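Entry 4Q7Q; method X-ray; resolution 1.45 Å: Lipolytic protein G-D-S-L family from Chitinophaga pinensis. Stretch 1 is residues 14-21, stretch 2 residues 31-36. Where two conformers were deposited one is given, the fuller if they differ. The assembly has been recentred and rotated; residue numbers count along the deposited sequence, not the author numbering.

Stretch 1, residues 14-21: SITYLNDH
Stretch 2 31-36: KGYLTR

Residues 14-17 are helical (Ser14 -63/-34, Ile15 -59/-31, Thr16 -87/-49, Tyr17 -47/-46), Leu18 and Asn19 form a 3-10 segment, and His21 (-140/61) is in loop. In the second stretch Lys31 is extended (-146/123), Gly32 (-82/-180) is the N-cap, and residues 33-36 are helical. Register is set by Asn19 and Gly32, whose CA atoms lie 4.2 Å apart; 337 Å² is buried in total.

Direct polar contacts centre on Asn19, whose CB points toward the second stretch (chi1 -176°, chi2 84°). Its OD1 accepts a hydrogen bond from Thr35 N at 2.9 Å, nearly linear at 170°, and lies 3.0 Å from Leu34 N. Tyr33 N, 3.4 Å from the same OD1, is too poorly angled to bond. The amide is steadied from its own stretch: Asn19 ND2 donates to Asp20 OD1 at 2.8 Å and 178°. Gly32 leaves room for this approach, since an ideal CB there would sit 2.4 Å from Asn19 OD1, a clash. A second polar contact joins Tyr33 OH and Thr16 OG1 at 2.7 Å, with Tyr33 at chi1 84° (p), chi2 88° and Thr16 at chi1 -61° (m).

Two waters bridge the backbones. Water 1 donates to Ile15 O (2.9 Å) and accepts from Tyr33 N (3.1 Å), so that amide is satisfied without Asn19. Water 2 donates to Asn19 O (2.6 Å), accepts from Gly32 N (2.9 Å) and bonds Thr35 OG1 (2.7 Å; Thr35 chi1 -62°, m).

Apolar packing is looser. Ile15 (m, t) brings CG2 to 4.3 Å from Tyr33 CE2, while Ile15 O, 3.6 Å from that CE2, lies at the ring edge near its plane. Leu34 (m, t) points its CB toward the first stretch, and its CD1 reaches 4.2 Å from Thr16 CG2.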

ATOM      1  N   SER A  14       3.704   4.492   2.729  1.00 14.03           N
ATOM      2  CA  SER A  14       2.821   5.485   3.336  1.00 13.98           C
ATOM      3  C   SER A  14       1.525   4.878   3.858  1.00 14.19           C
ATOM      4  O   SER A  14       0.986   5.339   4.848  1.00 15.37           O
ATOM      5  CB  SER A  14       2.485   6.606   2.352  1.00 15.91           C
ATOM      6  OG  SER A  14       2.016   6.067   1.138  1.00 18.63           O
ATOM      7  N   ILE A  15       1.016   3.855   3.188  1.00 13.92           N
ATOM      8  CA  ILE A  15      -0.234   3.244   3.623  1.00 14.46           C
ATOM      9  C   ILE A  15      -0.121   2.708   5.061  1.00 15.34           C
ATOM     10  O   ILE A  15      -1.087   2.742   5.824  1.00 16.80           O
ATOM     11  CB  ILE A  15      -0.705   2.197   2.605  1.00 14.66           C
ATOM     12  CG1 ILE A  15      -1.053   2.911   1.294  1.00 15.84           C
ATOM     13  CG2 ILE A  15      -1.892   1.404   3.117  1.00 14.69           C
ATOM     14  CD1 ILE A  15      -1.295   1.999   0.112  1.00 19.97           C
ATOM     15  N   THR A  16       1.086   2.283   5.437  1.00 14.57           N
ATOM     16  CA  THR A  16       1.388   1.816   6.789  1.00 14.06           C
ATOM     17  C   THR A  16       1.779   2.980   7.687  1.00 14.96           C
ATOM     18  O   THR A  16       1.264   3.124   8.793  1.00 15.32           O
ATOM     19  CB  THR A  16       2.515   0.775   6.740  1.00 13.54           C
ATOM     20  OG1 THR A  16       2.069  -0.332   5.949  1.00 14.76           O
ATOM     21  CG2 THR A  16       2.897   0.298   8.135  1.00 14.47           C
ATOM     22  N   TYR A  17       2.702   3.798   7.198  1.00 14.19           N
ATOM     23  CA  TYR A  17       3.162   4.991   7.907  1.00 14.68           C
ATOM     24  C   TYR A  17       2.020   5.851   8.466  1.00 15.26           C
ATOM     25  O   TYR A  17       2.055   6.279   9.629  1.00 16.80           O
ATOM     26  CB  TYR A  17       4.011   5.826   6.950  1.00 15.42           C
ATOM     27  CG  TYR A  17       4.393   7.202   7.463  1.00 15.70           C
ATOM     28  CD1 TYR A  17       5.540   7.387   8.231  1.00 18.20           C
ATOM     29  CD2 TYR A  17       3.625   8.321   7.144  1.00 17.07           C
ATOM     30  CE1 TYR A  17       5.899   8.647   8.685  1.00 19.18           C
ATOM     31  CE2 TYR A  17       3.969   9.576   7.589  1.00 17.87           C
ATOM     32  CZ  TYR A  17       5.110   9.739   8.361  1.00 19.65           C
ATOM     33  OH  TYR A  17       5.457  10.994   8.808  1.00 23.55           O
ATOM     34  N   LEU A  18       1.006   6.085   7.636  1.00 14.72           N
ATOM     35  CA  LEU A  18      -0.052   7.033   7.959  1.00 15.59           C
ATOM     36  C   LEU A  18      -0.930   6.609   9.129  1.00 15.70           C
ATOM     37  O   LEU A  18      -1.678   7.429   9.656  1.00 17.14           O
ATOM     38  CB  LEU A  18      -0.925   7.298   6.728  1.00 15.26           C
ATOM     39  CG  LEU A  18      -0.241   8.126   5.637  1.00 16.61           C
ATOM     40  CD1 LEU A  18      -1.018   8.072   4.306  1.00 17.18           C
ATOM     41  CD2 LEU A  18      -0.011   9.564   6.110  1.00 17.84           C
ATOM     42  N   ASN A  19      -0.845   5.340   9.532  1.00 16.07           N
ATOM     43  CA  ASN A  19      -1.594   4.859  10.692  1.00 17.30           C
ATOM     44  C   ASN A  19      -1.367   5.738  11.916  1.00 18.19           C
ATOM     45  O   ASN A  19      -2.274   5.948  12.724  1.00 18.90           O
ATOM     46  CB  ASN A  19      -1.213   3.415  11.024  1.00 17.02           C
ATOM     47  CG  ASN A  19      -2.040   2.841  12.158  1.00 16.58           C
ATOM     48  OD1 ASN A  19      -3.150   2.352  11.949  1.00 16.95           O
ATOM     49  ND2 ASN A  19      -1.505   2.904  13.374  1.00 17.70           N
ATOM     50  N   ASP A  20      -0.153   6.265  12.032  1.00 18.72           N
ATOM     51  CA  ASP A  20       0.223   7.029  13.215  1.00 18.05           C
ATOM     52  C   ASP A  20       0.494   8.497  12.929  1.00 19.93           C
ATOM     53  O   ASP A  20       1.043   9.213  13.768  1.00 22.22           O
ATOM     54  CB  ASP A  20       1.398   6.355  13.918  1.00 19.39           C
ATOM     55  CG  ASP A  20       1.019   4.995  14.454  1.00 20.52           C
ATOM     56  OD1 ASP A  20       1.070   4.021  13.676  1.00 18.99           O
ATOM     57  OD2 ASP A  20       0.616   4.909  15.641  1.00 21.92           O
ATOM     58  N   HIS A  21       0.092   8.937  11.744  1.00 19.72           N
ATOM     59  CA  HIS A  21       0.278  10.322  11.327  1.00 20.17           C
ATOM     60  C   HIS A  21      -0.951  10.785  10.579  1.00 20.17           C
ATOM     61  O   HIS A  21      -0.880  11.157   9.406  1.00 20.23           O
ATOM     62  CB  HIS A  21       1.533  10.460  10.468  1.00 22.16           C
ATOM     63  CG  HIS A  21       2.776  10.046  11.183  1.00 23.69           C
ATOM     64  ND1 HIS A  21       3.352  10.814  12.172  1.00 24.93           N
ATOM     65  CD2 HIS A  21       3.523   8.921  11.095  1.00 24.42           C
ATOM     66  CE1 HIS A  21       4.416  10.191  12.644  1.00 25.48           C
ATOM     67  NE2 HIS A  21       4.539   9.038  12.010  1.00 25.30           N
ATOM     68  N   LYS A  31      -8.778   6.254  11.819  1.00 21.85           N
ATOM     69  CA  LYS A  31      -8.113   5.035  12.270  1.00 21.10           C
ATOM     70  C   LYS A  31      -7.486   4.312  11.087  1.00 19.75           C
ATOM     71  O   LYS A  31      -8.174   3.971  10.124  1.00 19.83           O
ATOM     72  CB  LYS A  31      -9.089   4.093  12.992  1.00 23.56           C
ATOM     73  CG  LYS A  31      -9.580   4.564  14.368  1.00 25.92           C
ATOM     74  CD  LYS A  31     -10.500   3.526  15.008  1.00 27.61           C
ATOM     75  CE  LYS A  31     -11.046   4.017  16.339  1.00 32.08           C
ATOM     76  NZ  LYS A  31     -11.908   3.002  17.015  1.00 34.17           N
ATOM     77  N   GLY A  32      -6.178   4.088  11.165  1.00 18.87           N
ATOM     78  CA  GLY A  32      -5.453   3.367  10.130  1.00 17.21           C
ATOM     79  C   GLY A  32      -5.586   1.862  10.278  1.00 17.05           C
ATOM     80  O   GLY A  32      -6.244   1.383  11.199  1.00 17.68           O
ATOM     81  N   TYR A  33      -4.956   1.099   9.392  1.00 15.33           N
ATOM     82  CA  TYR A  33      -5.187  -0.349   9.408  1.00 16.01           C
ATOM     83  C   TYR A  33      -4.472  -1.089  10.544  1.00 16.44           C
ATOM     84  O   TYR A  33      -4.917  -2.165  10.946  1.00 17.70           O
ATOM     85  CB  TYR A  33      -4.930  -0.997   8.032  1.00 16.54           C
ATOM     86  CG  TYR A  33      -3.487  -1.336   7.732  1.00 16.01           C
ATOM     87  CD1 TYR A  33      -2.945  -2.566   8.107  1.00 16.90           C
ATOM     88  CD2 TYR A  33      -2.670  -0.444   7.049  1.00 16.45           C
ATOM     89  CE1 TYR A  33      -1.636  -2.881   7.830  1.00 15.99           C
ATOM     90  CE2 TYR A  33      -1.349  -0.756   6.773  1.00 16.59           C
ATOM     91  CZ  TYR A  33      -0.840  -1.973   7.157  1.00 15.99           C
ATOM     92  OH  TYR A  33       0.476  -2.264   6.891  1.00 15.65           O
ATOM     93  N   LEU A  34      -3.388  -0.520  11.072  1.00 16.58           N
ATOM     94  CA  LEU A  34      -2.712  -1.137  12.223  1.00 16.43           C
ATOM     95  C   LEU A  34      -3.585  -1.024  13.466  1.00 17.73           C
ATOM     96  O   LEU A  34      -3.769  -1.995  14.218  1.00 18.08           O
ATOM     97  CB  LEU A  34      -1.363  -0.469  12.518  1.00 16.65           C
ATOM     98  CG  LEU A  34      -0.390  -0.248  11.354  1.00 16.89           C
ATOM     99  CD1 LEU A  34       0.940   0.319  11.863  1.00 16.91           C
ATOM    100  CD2 LEU A  34      -0.161  -1.522  10.569  1.00 17.58           C
ATOM    101  N   THR A  35      -4.118   0.175  13.674  1.00 17.93           N
ATOM    102  CA  THR A  35      -5.022   0.452  14.788  1.00 18.06           C
ATOM    103  C   THR A  35      -6.249  -0.447  14.707  1.00 17.85           C
ATOM    104  O   THR A  35      -6.643  -1.066  15.694  1.00 19.62           O
ATOM    105  CB  THR A  35      -5.433   1.934  14.787  1.00 18.58           C
ATOM    106  OG1 THR A  35      -4.261   2.741  14.969  1.00 19.82           O
ATOM    107  CG2 THR A  35      -6.458   2.245  15.887  1.00 18.66           C
ATOM    108  N   ARG A  36      -6.835  -0.549  13.519  1.00 17.89           N
ATOM    109  CA  ARG A  36      -8.025  -1.370  13.341  0.81 17.87           C
ATOM    110  C   ARG A  36      -7.736  -2.861  13.514  1.00 19.35           C
ATOM    111  O   ARG A  36      -8.553  -3.585  14.079  1.00 20.68           O
ATOM    112  CB  ARG A  36      -8.667  -1.090  11.989  0.81 18.03           C
ATOM    113  CG  ARG A  36      -9.196   0.322  11.867  0.81 19.72           C
ATOM    114  CD  ARG A  36      -9.782   0.592  10.476  0.81 21.98           C
ATOM    115  NE  ARG A  36     -10.282   1.960  10.364  0.81 22.35           N
ATOM    116  CZ  ARG A  36     -11.458   2.359  10.835  0.81 25.67           C
ATOM    117  NH1 ARG A  36     -11.835   3.624  10.711  0.81 26.26           N
ATOM    118  NH2 ARG A  36     -12.263   1.489  11.432  0.81 28.63           N
TER
HETATM  119  O   HOH W   1      -2.898   2.964   8.126  1.00 17.97           O
HETATM  120  O   HOH W   2      -4.579   4.935  13.488  1.00 18.82           O